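Long-range contacts in peroxisomal acyl-CoA oxidase 1A (Solanum lycopersicum, PDB 2FON), which probably oxidises acyl-CoA esters with molecular oxygen, using bound FAD, to open the peroxisomal beta-oxidation of fatty acids: residues I57-V61 with L108-V112; G167-T171 with P186-K192; L198-T203 with L227-H233; L313-R317 with Y628-L633. All blocks are in the same frame, centred on the assembly; numbering follows the deposited sequence.

In the fold
Contacts 1 and 4 are buried and mainly helical; they adjoin each other, their centres about 12 Å apart, and touch through a pair of tyrosines. Contact 1 is purely apolar apart from a serine over a tyrosine face; contact 4, which brings chain regions more than 300 residues apart together, adds a stacked arginine. Contacts 2 and 3 lie in the strand-rich middle region, about 21 Å apart between centres, where loops rather than helices meet and polar bonds dominate: carboxylate to hydroxyls in the partly buried contact 2, backbone carbonyls to an arginine and a histidine in the buried contact 3. Both of these touch the second subunit, which reaches neither contact 1 nor contact 4.

Contact 1: I57-V61 with L108-V112; sequences ISKLV and LRRYV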
loop_
_atom_site.group_PDB
_atom_site.type_symbol
_atom_site.label_atom_id
_atom_site.label_comp_id
_atom_site.label_asym_id
_atom_site.label_seq_id
_atom_site.Cartn_x
_atom_site.Cartn_y
_atom_site.Cartn_z
ATOM N N ILE B 57 -31.090 1.998 8.190
ATOM C CA ILE B 57 -30.388 0.939 8.881
ATOM C C ILE B 57 -29.038 1.471 9.386
ATOM O O ILE B 57 -28.628 1.208 10.496
ATOM C CB ILE B 57 -30.181 -0.266 7.983
ATOM C CG1 ILE B 57 -31.522 -0.806 7.513
ATOM C CG2 ILE B 57 -29.339 -1.316 8.705
ATOM C CD1 ILE B 57 -32.330 -1.483 8.562
ATOM N N SER B 58 -28.366 2.208 8.514
ATOM C CA SER B 58 -27.308 3.138 8.847
ATOM C C SER B 58 -27.460 3.776 10.199
ATOM O O SER B 58 -26.624 3.580 11.062
ATOM C CB SER B 58 -27.343 4.282 7.849
ATOM O OG SER B 58 -26.379 4.038 6.902
ATOM N N LYS B 59 -28.498 4.599 10.340
ATOM C CA LYS B 59 -28.606 5.482 11.469
ATOM C C LYS B 59 -29.000 4.700 12.686
ATOM O O LYS B 59 -28.706 5.067 13.836
ATOM C CB LYS B 59 -29.583 6.601 11.166
ATOM C CG LYS B 59 -28.811 7.828 10.767
ATOM C CD LYS B 59 -29.604 8.717 9.820
ATOM C CE LYS B 59 -28.610 9.498 8.953
ATOM N NZ LYS B 59 -29.311 10.659 8.338
ATOM N N LEU B 60 -29.617 3.579 12.409
ATOM C CA LEU B 60 -30.039 2.724 13.454
ATOM C C LEU B 60 -28.860 1.907 14.013
ATOM O O LEU B 60 -28.848 1.547 15.178
ATOM C CB LEU B 60 -31.108 1.838 12.884
ATOM C CG LEU B 60 -31.674 0.863 13.860
ATOM C CD1 LEU B 60 -33.190 0.841 13.631
ATOM C CD2 LEU B 60 -30.927 -0.541 13.728
ATOM N N VAL B 61 -27.882 1.595 13.177
ATOM C CA VAL B 61 -26.665 0.988 13.678
ATOM C C VAL B 61 -25.876 2.032 14.479
ATOM O O VAL B 61 -25.463 1.778 15.634
ATOM C CB VAL B 61 -25.826 0.315 12.576
ATOM C CG1 VAL B 61 -24.597 -0.246 13.174
ATOM C CG2 VAL B 61 -26.590 -0.853 12.044
ATOM N N LEU B 108 -27.652 -4.388 7.899
ATOM C CA LEU B 108 -27.367 -4.189 9.301
ATOM C C LEU B 108 -25.956 -4.647 9.618
ATOM O O LEU B 108 -25.161 -3.924 10.265
ATOM C CB LEU B 108 -28.354 -4.879 10.209
ATOM C CG LEU B 108 -28.114 -4.444 11.651
ATOM C CD1 LEU B 108 -29.376 -4.158 12.444
ATOM C CD2 LEU B 108 -27.253 -5.432 12.364
ATOM N N ARG B 109 -25.602 -5.827 9.157
ATOM C CA ARG B 109 -24.229 -6.251 9.412
ATOM C C ARG B 109 -23.218 -5.346 8.726
ATOM O O ARG B 109 -22.168 -5.063 9.308
ATOM C CB ARG B 109 -24.014 -7.726 9.133
ATOM C CG ARG B 109 -24.512 -8.619 10.274
ATOM C CD ARG B 109 -24.447 -10.089 9.936
ATOM N NE ARG B 109 -25.745 -10.608 9.498
ATOM C CZ ARG B 109 -26.020 -10.972 8.243
ATOM N NH1 ARG B 109 -25.069 -10.841 7.315
ATOM N NH2 ARG B 109 -27.234 -11.442 7.926
ATOM N N ARG B 110 -23.541 -4.813 7.544
ATOM C CA ARG B 110 -22.560 -3.952 6.876
ATOM C C ARG B 110 -22.170 -2.832 7.829
ATOM O O ARG B 110 -21.020 -2.580 8.077
ATOM C CB ARG B 110 -23.100 -3.397 5.554
ATOM C CG ARG B 110 -22.089 -2.604 4.757
ATOM C CD ARG B 110 -22.696 -1.858 3.500
ATOM N NE ARG B 110 -23.280 -2.702 2.430
ATOM C CZ ARG B 110 -22.768 -3.859 1.986
ATOM N NH1 ARG B 110 -21.598 -4.356 2.467
ATOM N NH2 ARG B 110 -23.424 -4.531 1.038
ATOM N N TYR B 111 -23.154 -2.182 8.400
ATOM C CA TYR B 111 -22.915 -0.995 9.173
ATOM C C TYR B 111 -22.312 -1.196 10.587
ATOM O O TYR B 111 -21.689 -0.301 11.139
ATOM C CB TYR B 111 -24.191 -0.163 9.136
ATOM C CG TYR B 111 -24.331 0.385 7.753
ATOM C CD1 TYR B 111 -25.276 -0.104 6.854
ATOM C CD2 TYR B 111 -23.463 1.347 7.308
ATOM C CE1 TYR B 111 -25.349 0.402 5.537
ATOM C CE2 TYR B 111 -23.530 1.838 6.029
ATOM C CZ TYR B 111 -24.469 1.375 5.149
ATOM O OH TYR B 111 -24.465 1.933 3.890
ATOM N N VAL B 112 -22.513 -2.380 11.153
ATOM C CA VAL B 112 -21.761 -2.819 12.309
ATOM C C VAL B 112 -20.237 -2.765 11.991
ATOM O O VAL B 112 -19.422 -2.506 12.865
ATOM C CB VAL B 112 -22.215 -4.243 12.743
ATOM C CG1 VAL B 112 -21.263 -4.836 13.788
ATOM C CG2 VAL B 112 -23.540 -4.189 13.322
#
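Val-61 wedges its two methyls into the backbone and side chains of Leu-108, Tyr-111 and Val-112. CG1, anti to the backbone N (chi1 179°), lies 3.5 Å from Tyr-111 O and reaches on toward a methyl of Val-112. CG2, held beside the valine N, fits between two side chains, 3.9 Å from Leu-108 CG and 3.8 Å from Tyr-111 CB. Farther out on Tyr-111, the hydroxyl of Ser-58 sits over one face of the ring, displaced toward the rim, with OG 3.7 Å from CE2. These residues join helix 48-62 to helix 102-112 in the helical N-terminal region of the acyl-CoA oxidase fold; the axes of the short segments pass 8.9 Å apart at a crossing angle of -48°. Leu-108 takes the other end of the interface. Ile-57 presses CG2 against its backbone, 3.5 Å from Leu-108 CA, while Leu-60 lies obliquely across Leu-108, CD2 of the one 4.1 Å from CD1 of the other. Leu-108 also packs on Ala-91 of helix 77-97, and Phe-67 covers both Val-61 and Val-112. The Tyr-111 ring meets that of Tyr-632 edge-to-face.

Contact 2: G167-T171 with P186-K192; sequences GLETT and PTLTSSK
The carboxylate of Glu-169 is held by two threonine hydroxyls that come to it from different directions. Thr-187 OG1 donates to OE1 of Glu-169 from above the carboxylate plane, 54° out of it, over 2.9 Å, whereas Thr-189 OG1 donates to OE2 of the same group on its syn side, only 20° from the plane. Two bonds to two different oxygens should hinder the group from turning about its last torsion. The glutamate reaches them by an extended chain beyond CG, and nearer its root CB rests on Ser-190 CB at 3.5 Å. On the backbone side, Glu-169 O abuts the proline ring carbons, 3.3 Å from Pro-186 CD. The turn carrying the threonines is itself tied down: Ser-190 OG donates in the carbonyl plane to a lone pair of Thr-187 O (2.6 Å), which also accepts from Ser-190 N in the short 3-10 segment 188-190. Lys-192 brings CE to within 3.3 Å of Thr-170 OG1, but the polar ends of both residues go to the carboxylate of Glu-158. Tyr-645 and Tyr-649 of the second subunit pack on the turn. Loops 167-171 and 186-192 thus close the base of the antiparallel pair 171-175 and 180-184 in the beta-rich middle domain of the acyl-CoA dehydrogenase fold, near the flavin pocket: the side chain of Leu-168 is about 4 Å from that of the FAD-binding Gln-156.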
loop_
_atom_site.group_PDB
_atom_site.type_symbol
_atom_site.label_atom_id
_atom_site.label_comp_id
_atom_site.label_asym_id
_atom_site.label_seq_id
_atom_site.Cartn_x
_atom_site.Cartn_y
_atom_site.Cartn_z
ATOM N N GLY B 167 -6.293 -28.640 -7.347
ATOM C CA GLY B 167 -5.172 -29.381 -6.836
ATOM C C GLY B 167 -5.217 -29.571 -5.353
ATOM O O GLY B 167 -4.196 -29.891 -4.788
ATOM N N LEU B 168 -6.370 -29.359 -4.715
ATOM C CA LEU B 168 -6.491 -29.584 -3.261
ATOM C C LEU B 168 -6.120 -31.023 -2.897
ATOM O O LEU B 168 -6.319 -31.966 -3.684
ATOM C CB LEU B 168 -7.917 -29.368 -2.746
ATOM C CG LEU B 168 -8.553 -27.989 -2.887
ATOM C CD1 LEU B 168 -10.052 -28.078 -2.690
ATOM C CD2 LEU B 168 -7.957 -26.867 -2.007
ATOM N N GLU B 169 -5.620 -31.200 -1.682
ATOM C CA GLU B 169 -5.160 -32.528 -1.280
ATOM C C GLU B 169 -6.106 -33.232 -0.325
ATOM O O GLU B 169 -5.982 -34.441 -0.158
ATOM C CB GLU B 169 -3.758 -32.486 -0.644
ATOM C CG GLU B 169 -2.652 -31.828 -1.432
ATOM C CD GLU B 169 -1.335 -31.806 -0.612
ATOM O OE1 GLU B 169 -0.797 -32.907 -0.286
ATOM O OE2 GLU B 169 -0.846 -30.682 -0.296
ATOM N N THR B 170 -7.008 -32.506 0.323
ATOM C CA THR B 170 -7.961 -33.150 1.239
ATOM C C THR B 170 -8.768 -34.189 0.466
ATOM O O THR B 170 -9.243 -33.873 -0.625
ATOM C CB THR B 170 -8.941 -32.144 1.882
ATOM O OG1 THR B 170 -8.215 -31.092 2.530
ATOM C CG2 THR B 170 -9.784 -32.835 2.928
ATOM N N THR B 171 -8.919 -35.413 1.008
ATOM C CA THR B 171 -9.729 -36.442 0.340
ATOM C C THR B 171 -11.004 -36.878 1.057
ATOM O O THR B 171 -11.082 -36.914 2.276
ATOM C CB THR B 171 -8.929 -37.737 -0.021
ATOM O OG1 THR B 171 -8.425 -38.353 1.177
ATOM C CG2 THR B 171 -7.796 -37.469 -0.993
ATOM N N PRO B 186 -4.379 -35.903 4.079
ATOM C CA PRO B 186 -3.231 -36.804 4.074
ATOM C C PRO B 186 -1.937 -36.105 4.538
ATOM O O PRO B 186 -1.055 -36.766 4.994
ATOM C CB PRO B 186 -3.103 -37.167 2.604
ATOM C CG PRO B 186 -3.626 -35.848 1.900
ATOM C CD PRO B 186 -4.823 -35.525 2.728
ATOM N N THR B 187 -1.787 -34.792 4.369
ATOM C CA THR B 187 -0.483 -34.182 4.659
ATOM C C THR B 187 -0.648 -32.886 5.432
ATOM O O THR B 187 -1.698 -32.258 5.382
ATOM C CB THR B 187 0.261 -33.760 3.350
ATOM O OG1 THR B 187 -0.579 -32.839 2.608
ATOM C CG2 THR B 187 0.651 -34.945 2.503
ATOM N N LEU B 188 0.430 -32.450 6.074
ATOM C CA LEU B 188 0.475 -31.124 6.658
ATOM C C LEU B 188 -0.116 -30.039 5.735
ATOM O O LEU B 188 -1.017 -29.321 6.153
ATOM C CB LEU B 188 1.899 -30.769 7.082
ATOM C CG LEU B 188 1.856 -29.387 7.735
ATOM C CD1 LEU B 188 1.756 -29.403 9.316
ATOM C CD2 LEU B 188 3.042 -28.573 7.249
ATOM N N THR B 189 0.312 -29.969 4.485
ATOM C CA THR B 189 -0.066 -28.878 3.632
ATOM C C THR B 189 -1.504 -28.979 3.130
ATOM O O THR B 189 -2.041 -28.017 2.512
ATOM C CB THR B 189 0.789 -28.791 2.369
ATOM O OG1 THR B 189 0.609 -29.998 1.639
ATOM C CG2 THR B 189 2.264 -28.540 2.666
ATOM N N SER B 190 -2.142 -30.123 3.365
ATOM C CA SER B 190 -3.500 -30.274 2.893
ATOM C C SER B 190 -4.354 -29.708 3.953
ATOM O O SER B 190 -5.557 -29.575 3.759
ATOM C CB SER B 190 -3.874 -31.712 2.724
ATOM O OG SER B 190 -3.910 -32.362 3.997
ATOM N N SER B 191 -3.774 -29.421 5.110
ATOM C CA SER B 191 -4.519 -28.721 6.134
ATOM C C SER B 191 -5.357 -27.555 5.572
ATOM O O SER B 191 -4.845 -26.763 4.801
ATOM C CB SER B 191 -3.486 -28.149 7.077
ATOM O OG SER B 191 -3.276 -29.016 8.130
ATOM N N LYS B 192 -6.620 -27.415 5.948
ATOM C CA LYS B 192 -7.356 -26.162 5.568
ATOM C C LYS B 192 -6.781 -24.950 6.316
ATOM O O LYS B 192 -6.350 -25.096 7.469
ATOM C CB LYS B 192 -8.852 -26.267 5.869
ATOM C CG LYS B 192 -9.563 -27.338 5.118
ATOM C CD LYS B 192 -9.419 -27.199 3.619
ATOM C CE LYS B 192 -10.096 -28.359 2.931
ATOM N NZ LYS B 192 -10.049 -28.231 1.452
#

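Contact 3: L198-T203 with L227-H233; sequences LGKVST and LRSLEDH
Thr-203 O accepts from two successive backbone amides, Leu-227 N at 2.7 Å and, weakly, Arg-228 N. This pairing lies just beyond the open end of the hairpin of strands 204-213 and 216-226, in the middle beta domain of the acyl-CoA dehydrogenase fold, and ties the loops entering and leaving it together. The side chains then add a second set of bonds to carbonyls of 198-203. Arg-228 runs extended from CG to NE, and NE donates to Ser-202 O at 3.2 Å, the oxygen lying near the guanidinium plane. Gly-199 O also lies near that plane, beyond the NH2 end, 3.0 Å from Arg-228 NH2, while Lys-200 O lies over one face of the group. That last oxygen is the acceptor for the imidazole: His-233 NE2 donates to Lys-200 O at 2.7 Å, in both the ring plane and the carbonyl plane (N-H...O angle 160°). Arg-228 CD sits over the centre of the His-233 ring, and NH1 returns a weak bond to His-233 O. A leucine in place of Arg-228 would probably leave Ser-202 O without this donor and His-233 freer to shift. The second subunit reaches this site, stacking Phe-666 on His-233 and taking the amine of Lys-200 at Ser-660 O. Leu-198 and Leu-227 add an apolar contact, crossing at about a right angle and meeting through their CD1 methyls. Ser-229 OG accepts from Glu-231 N in an ST turn that shapes the loop back toward His-233, whose ring edge meets Thr-203 CG2 with CE1 4.0 Å away.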
loop_
_atom_site.group_PDB
_atom_site.type_symbol
_atom_site.label_atom_id
_atom_site.label_comp_id
_atom_site.label_asym_id
_atom_site.label_seq_id
_atom_site.Cartn_x
_atom_site.Cartn_y
_atom_site.Cartn_z
ATOM N N LEU B 198 -13.963 -20.338 11.150
ATOM C CA LEU B 198 -13.658 -21.738 11.388
ATOM C C LEU B 198 -12.794 -21.876 12.603
ATOM O O LEU B 198 -12.907 -22.825 13.328
ATOM C CB LEU B 198 -12.948 -22.257 10.157
ATOM C CG LEU B 198 -12.198 -23.558 10.238
ATOM C CD1 LEU B 198 -13.156 -24.674 10.295
ATOM C CD2 LEU B 198 -11.275 -23.618 8.980
ATOM N N GLY B 199 -11.896 -20.926 12.803
ATOM C CA GLY B 199 -11.002 -20.924 13.939
ATOM C C GLY B 199 -11.650 -21.413 15.208
ATOM O O GLY B 199 -11.225 -22.414 15.742
ATOM N N LYS B 200 -12.712 -20.730 15.648
ATOM C CA LYS B 200 -13.298 -20.880 16.998
ATOM C C LYS B 200 -14.819 -20.978 16.999
ATOM O O LYS B 200 -15.395 -21.731 17.770
ATOM C CB LYS B 200 -12.906 -19.675 17.874
ATOM C CG LYS B 200 -11.402 -19.512 18.136
ATOM C CD LYS B 200 -10.895 -20.538 19.121
ATOM C CE LYS B 200 -9.678 -21.246 18.549
ATOM N NZ LYS B 200 -9.160 -22.381 19.405
ATOM N N VAL B 201 -15.469 -20.213 16.135
ATOM C CA VAL B 201 -16.916 -20.111 16.166
ATOM C C VAL B 201 -17.680 -21.239 15.488
ATOM O O VAL B 201 -18.534 -21.808 16.091
ATOM C CB VAL B 201 -17.397 -18.826 15.571
ATOM C CG1 VAL B 201 -18.915 -18.638 15.956
ATOM C CG2 VAL B 201 -16.567 -17.677 16.064
ATOM N N SER B 202 -17.391 -21.549 14.242
ATOM C CA SER B 202 -18.166 -22.508 13.501
ATOM C C SER B 202 -18.402 -23.890 14.118
ATOM O O SER B 202 -17.441 -24.571 14.558
ATOM C CB SER B 202 -17.468 -22.760 12.178
ATOM O OG SER B 202 -18.037 -21.974 11.177
ATOM N N THR B 203 -19.663 -24.349 14.022
ATOM C CA THR B 203 -20.025 -25.748 14.286
ATOM C C THR B 203 -19.933 -26.656 13.062
ATOM O O THR B 203 -19.740 -27.863 13.189
ATOM C CB THR B 203 -21.434 -25.897 14.884
ATOM O OG1 THR B 203 -22.433 -25.534 13.908
ATOM C CG2 THR B 203 -21.591 -25.056 16.171
ATOM N N LEU B 227 -18.094 -29.979 12.736
ATOM C CA LEU B 227 -16.735 -29.816 13.290
ATOM C C LEU B 227 -16.706 -29.929 14.795
ATOM O O LEU B 227 -15.728 -30.428 15.367
ATOM C CB LEU B 227 -16.135 -28.450 12.906
ATOM C CG LEU B 227 -16.006 -28.194 11.404
ATOM C CD1 LEU B 227 -15.420 -26.872 11.240
ATOM C CD2 LEU B 227 -15.189 -29.318 10.592
ATOM N N ARG B 228 -17.757 -29.439 15.439
ATOM C CA ARG B 228 -17.831 -29.502 16.903
ATOM C C ARG B 228 -19.163 -29.989 17.415
ATOM O O ARG B 228 -20.210 -29.685 16.809
ATOM C CB ARG B 228 -17.632 -28.128 17.521
ATOM C CG ARG B 228 -16.462 -27.447 16.996
ATOM C CD ARG B 228 -16.385 -26.154 17.643
ATOM N NE ARG B 228 -15.427 -25.348 16.951
ATOM C CZ ARG B 228 -14.251 -25.048 17.427
ATOM N NH1 ARG B 228 -13.905 -25.498 18.641
ATOM N NH2 ARG B 228 -13.453 -24.265 16.671
ATOM N N SER B 229 -19.106 -30.678 18.560
ATOM C CA SER B 229 -20.298 -31.045 19.296
ATOM C C SER B 229 -21.266 -29.855 19.508
ATOM O O SER B 229 -20.849 -28.710 19.814
ATOM C CB SER B 229 -19.918 -31.619 20.637
ATOM O OG SER B 229 -21.008 -31.455 21.516
ATOM N N LEU B 230 -22.557 -30.127 19.368
ATOM C CA LEU B 230 -23.509 -29.067 19.556
ATOM C C LEU B 230 -23.765 -28.796 21.026
ATOM O O LEU B 230 -24.348 -27.772 21.378
ATOM C CB LEU B 230 -24.807 -29.347 18.792
ATOM C CG LEU B 230 -24.651 -29.041 17.300
ATOM C CD1 LEU B 230 -25.663 -29.827 16.502
ATOM C CD2 LEU B 230 -24.795 -27.540 17.064
ATOM N N GLU B 231 -23.325 -29.703 21.895
ATOM C CA GLU B 231 -23.584 -29.535 23.337
ATOM C C GLU B 231 -22.519 -28.669 23.986
ATOM O O GLU B 231 -22.824 -27.797 24.794
ATOM C CB GLU B 231 -23.656 -30.874 24.048
ATOM C CG GLU B 231 -24.959 -31.572 23.824
ATOM C CD GLU B 231 -26.093 -31.075 24.756
ATOM O OE1 GLU B 231 -25.908 -30.082 25.508
ATOM O OE2 GLU B 231 -27.188 -31.690 24.743
ATOM N N ASP B 232 -21.263 -28.907 23.629
ATOM C CA ASP B 232 -20.197 -28.252 24.349
ATOM C C ASP B 232 -19.146 -27.644 23.470
ATOM O O ASP B 232 -18.186 -27.087 23.990
ATOM C CB ASP B 232 -19.574 -29.152 25.433
ATOM C CG ASP B 232 -18.937 -30.446 24.892
ATOM O OD1 ASP B 232 -18.468 -30.552 23.727
ATOM O OD2 ASP B 232 -18.867 -31.391 25.708
ATOM N N HIS B 233 -19.318 -27.741 22.153
ATOM C CA HIS B 233 -18.493 -26.968 21.224
ATOM C C HIS B 233 -17.085 -27.518 21.165
ATOM O O HIS B 233 -16.266 -26.988 20.436
ATOM C CB HIS B 233 -18.502 -25.433 21.527
ATOM C CG HIS B 233 -18.216 -24.578 20.332
ATOM N ND1 HIS B 233 -19.047 -24.537 19.231
ATOM C CD2 HIS B 233 -17.192 -23.725 20.053
ATOM C CE1 HIS B 233 -18.538 -23.732 18.311
ATOM N NE2 HIS B 233 -17.419 -23.212 18.790
#

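Contact 4: L313-R317 with Y628-L633; sequences LAMSR and YTDHYL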
loop_
_atom_site.group_PDB
_atom_site.type_symbol
_atom_site.label_atom_id
_atom_site.label_comp_id
_atom_site.label_asym_id
_atom_site.label_seq_id
_atom_site.Cartn_x
_atom_site.Cartn_y
_atom_site.Cartn_z
ATOM N N LEU B 313 -17.572 0.493 -2.314
ATOM C CA LEU B 313 -17.825 0.928 -0.959
ATOM C C LEU B 313 -16.512 1.390 -0.284
ATOM O O LEU B 313 -16.375 2.559 0.048
ATOM C CB LEU B 313 -18.655 -0.095 -0.166
ATOM C CG LEU B 313 -18.754 0.081 1.352
ATOM C CD1 LEU B 313 -19.741 1.129 1.707
ATOM C CD2 LEU B 313 -19.030 -1.263 2.118
ATOM N N ALA B 314 -15.526 0.523 -0.122
ATOM C CA ALA B 314 -14.192 0.977 0.342
ATOM C C ALA B 314 -13.603 2.236 -0.435
ATOM O O ALA B 314 -13.144 3.180 0.174
ATOM C CB ALA B 314 -13.199 -0.206 0.340
ATOM N N MET B 315 -13.610 2.274 -1.758
ATOM C CA MET B 315 -13.047 3.428 -2.387
ATOM C C MET B 315 -13.789 4.697 -1.891
ATOM O O MET B 315 -13.164 5.714 -1.545
ATOM C CB MET B 315 -13.153 3.285 -3.893
ATOM C CG MET B 315 -12.613 4.426 -4.698
ATOM S SD MET B 315 -10.816 4.307 -4.663
ATOM C CE MET B 315 -10.427 3.355 -6.134
ATOM N N SER B 316 -15.123 4.643 -1.861
ATOM C CA SER B 316 -15.900 5.769 -1.420
ATOM C C SER B 316 -15.537 6.108 0.036
ATOM O O SER B 316 -15.322 7.287 0.325
ATOM C CB SER B 316 -17.409 5.514 -1.583
ATOM O OG SER B 316 -17.982 4.847 -0.448
ATOM N N ARG B 317 -15.455 5.136 0.958
ATOM C CA ARG B 317 -15.034 5.539 2.320
ATOM C C ARG B 317 -13.661 6.281 2.349
ATOM O O ARG B 317 -13.497 7.271 3.027
ATOM C CB ARG B 317 -15.026 4.383 3.311
ATOM C CG ARG B 317 -16.369 3.839 3.676
ATOM C CD ARG B 317 -16.256 2.425 4.260
ATOM N NE ARG B 317 -16.084 2.517 5.697
ATOM C CZ ARG B 317 -15.925 1.499 6.546
ATOM N NH1 ARG B 317 -15.899 0.258 6.134
ATOM N NH2 ARG B 317 -15.807 1.736 7.845
ATOM N N TYR B 628 -22.553 8.707 4.597
ATOM C CA TYR B 628 -21.968 7.961 5.714
ATOM C C TYR B 628 -22.010 8.691 7.003
ATOM O O TYR B 628 -21.752 9.912 7.055
ATOM C CB TYR B 628 -20.523 7.721 5.473
ATOM C CG TYR B 628 -20.275 6.853 4.321
ATOM C CD1 TYR B 628 -19.293 7.197 3.392
ATOM C CD2 TYR B 628 -20.980 5.675 4.167
ATOM C CE1 TYR B 628 -19.025 6.372 2.318
ATOM C CE2 TYR B 628 -20.742 4.847 3.083
ATOM C CZ TYR B 628 -19.765 5.201 2.144
ATOM O OH TYR B 628 -19.498 4.411 1.049
ATOM N N THR B 629 -22.281 7.950 8.057
ATOM C CA THR B 629 -22.243 8.539 9.364
ATOM C C THR B 629 -20.797 8.563 9.845
ATOM O O THR B 629 -19.943 7.835 9.370
ATOM C CB THR B 629 -23.025 7.694 10.365
ATOM O OG1 THR B 629 -22.330 6.426 10.567
ATOM C CG2 THR B 629 -24.471 7.493 9.927
ATOM N N ASP B 630 -20.531 9.397 10.836
ATOM C CA ASP B 630 -19.270 9.391 11.537
ATOM C C ASP B 630 -18.977 8.017 12.188
ATOM O O ASP B 630 -17.843 7.568 12.188
ATOM C CB ASP B 630 -19.270 10.524 12.563
ATOM C CG ASP B 630 -18.988 11.880 11.921
ATOM O OD1 ASP B 630 -18.834 11.962 10.672
ATOM O OD2 ASP B 630 -18.934 12.896 12.647
ATOM N N HIS B 631 -19.989 7.354 12.725
ATOM C CA HIS B 631 -19.783 6.089 13.300
ATOM C C HIS B 631 -19.189 5.149 12.218
ATOM O O HIS B 631 -18.238 4.396 12.467
ATOM C CB HIS B 631 -21.095 5.559 13.820
ATOM C CG HIS B 631 -21.014 4.158 14.310
ATOM N ND1 HIS B 631 -21.103 3.068 13.466
ATOM C CD2 HIS B 631 -20.852 3.659 15.559
ATOM C CE1 HIS B 631 -20.994 1.956 14.180
ATOM N NE2 HIS B 631 -20.834 2.286 15.448
ATOM N N TYR B 632 -19.721 5.224 11.005
ATOM C CA TYR B 632 -19.370 4.257 10.018
ATOM C C TYR B 632 -18.041 4.602 9.492
ATOM O O TYR B 632 -17.198 3.726 9.295
ATOM C CB TYR B 632 -20.375 4.210 8.911
ATOM C CG TYR B 632 -20.075 3.152 7.879
ATOM C CD1 TYR B 632 -19.823 1.815 8.238
ATOM C CD2 TYR B 632 -20.004 3.487 6.536
ATOM C CE1 TYR B 632 -19.549 0.887 7.306
ATOM C CE2 TYR B 632 -19.704 2.546 5.603
ATOM C CZ TYR B 632 -19.465 1.275 5.987
ATOM O OH TYR B 632 -19.214 0.388 4.993
ATOM N N LEU B 633 -17.808 5.880 9.289
ATOM C CA LEU B 633 -16.527 6.329 8.794
ATOM C C LEU B 633 -15.316 6.184 9.761
ATOM O O LEU B 633 -14.196 5.935 9.278
ATOM C CB LEU B 633 -16.683 7.743 8.305
ATOM C CG LEU B 633 -16.092 8.051 6.930
ATOM C CD1 LEU B 633 -16.292 6.941 5.847
ATOM C CD2 LEU B 633 -16.766 9.314 6.525
#
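The guanidinium of Arg-317 lies flat over a face of the Tyr-632 ring, planes 15° apart, in a stacked cation-pi pair with CZ 3.9 Å from the ring centroid. A bend at chi3 (90°) folds the arginine chain so that its planar end can lie down on the ring while NH2 reaches the main chain of the same tyrosine, donating to Tyr-632 O at 2.8 Å. The bond is not straight (133°), as the oxygen stands out of the guanidinium plane. NH2 also forms a salt bridge with Asp-113, so the positive charge is probably balanced mainly by that carboxylate, with the aromatic face beneath it. Nearer the backbone, Arg-317 CG lies over a face of Tyr-628, a CH-pi contact of 4.3 Å to the ring centroid, and touches Leu-633 CD1 at 3.8 Å. A serine replacing Arg-317 is likely to uncover the Tyr-632 face and leave Asp-113 without this cationic mate. Leu-313 and Tyr-632 meet from opposite directions, Leu-313 CD1 at the edge of the Tyr-632 ring and 4.1 Å from Tyr-628 CE2. Thr-629 caps the short helix 630-633, its hydroxyl accepting from Tyr-632 N. Leu-633 packs further along helix 297-328, on Cys-320 and Ile-321. From that helix Met-315 points away from the tyrosines, into helices 347-380 and 389-417, while Arg-317 also touches Leu-432 of helix 429-436.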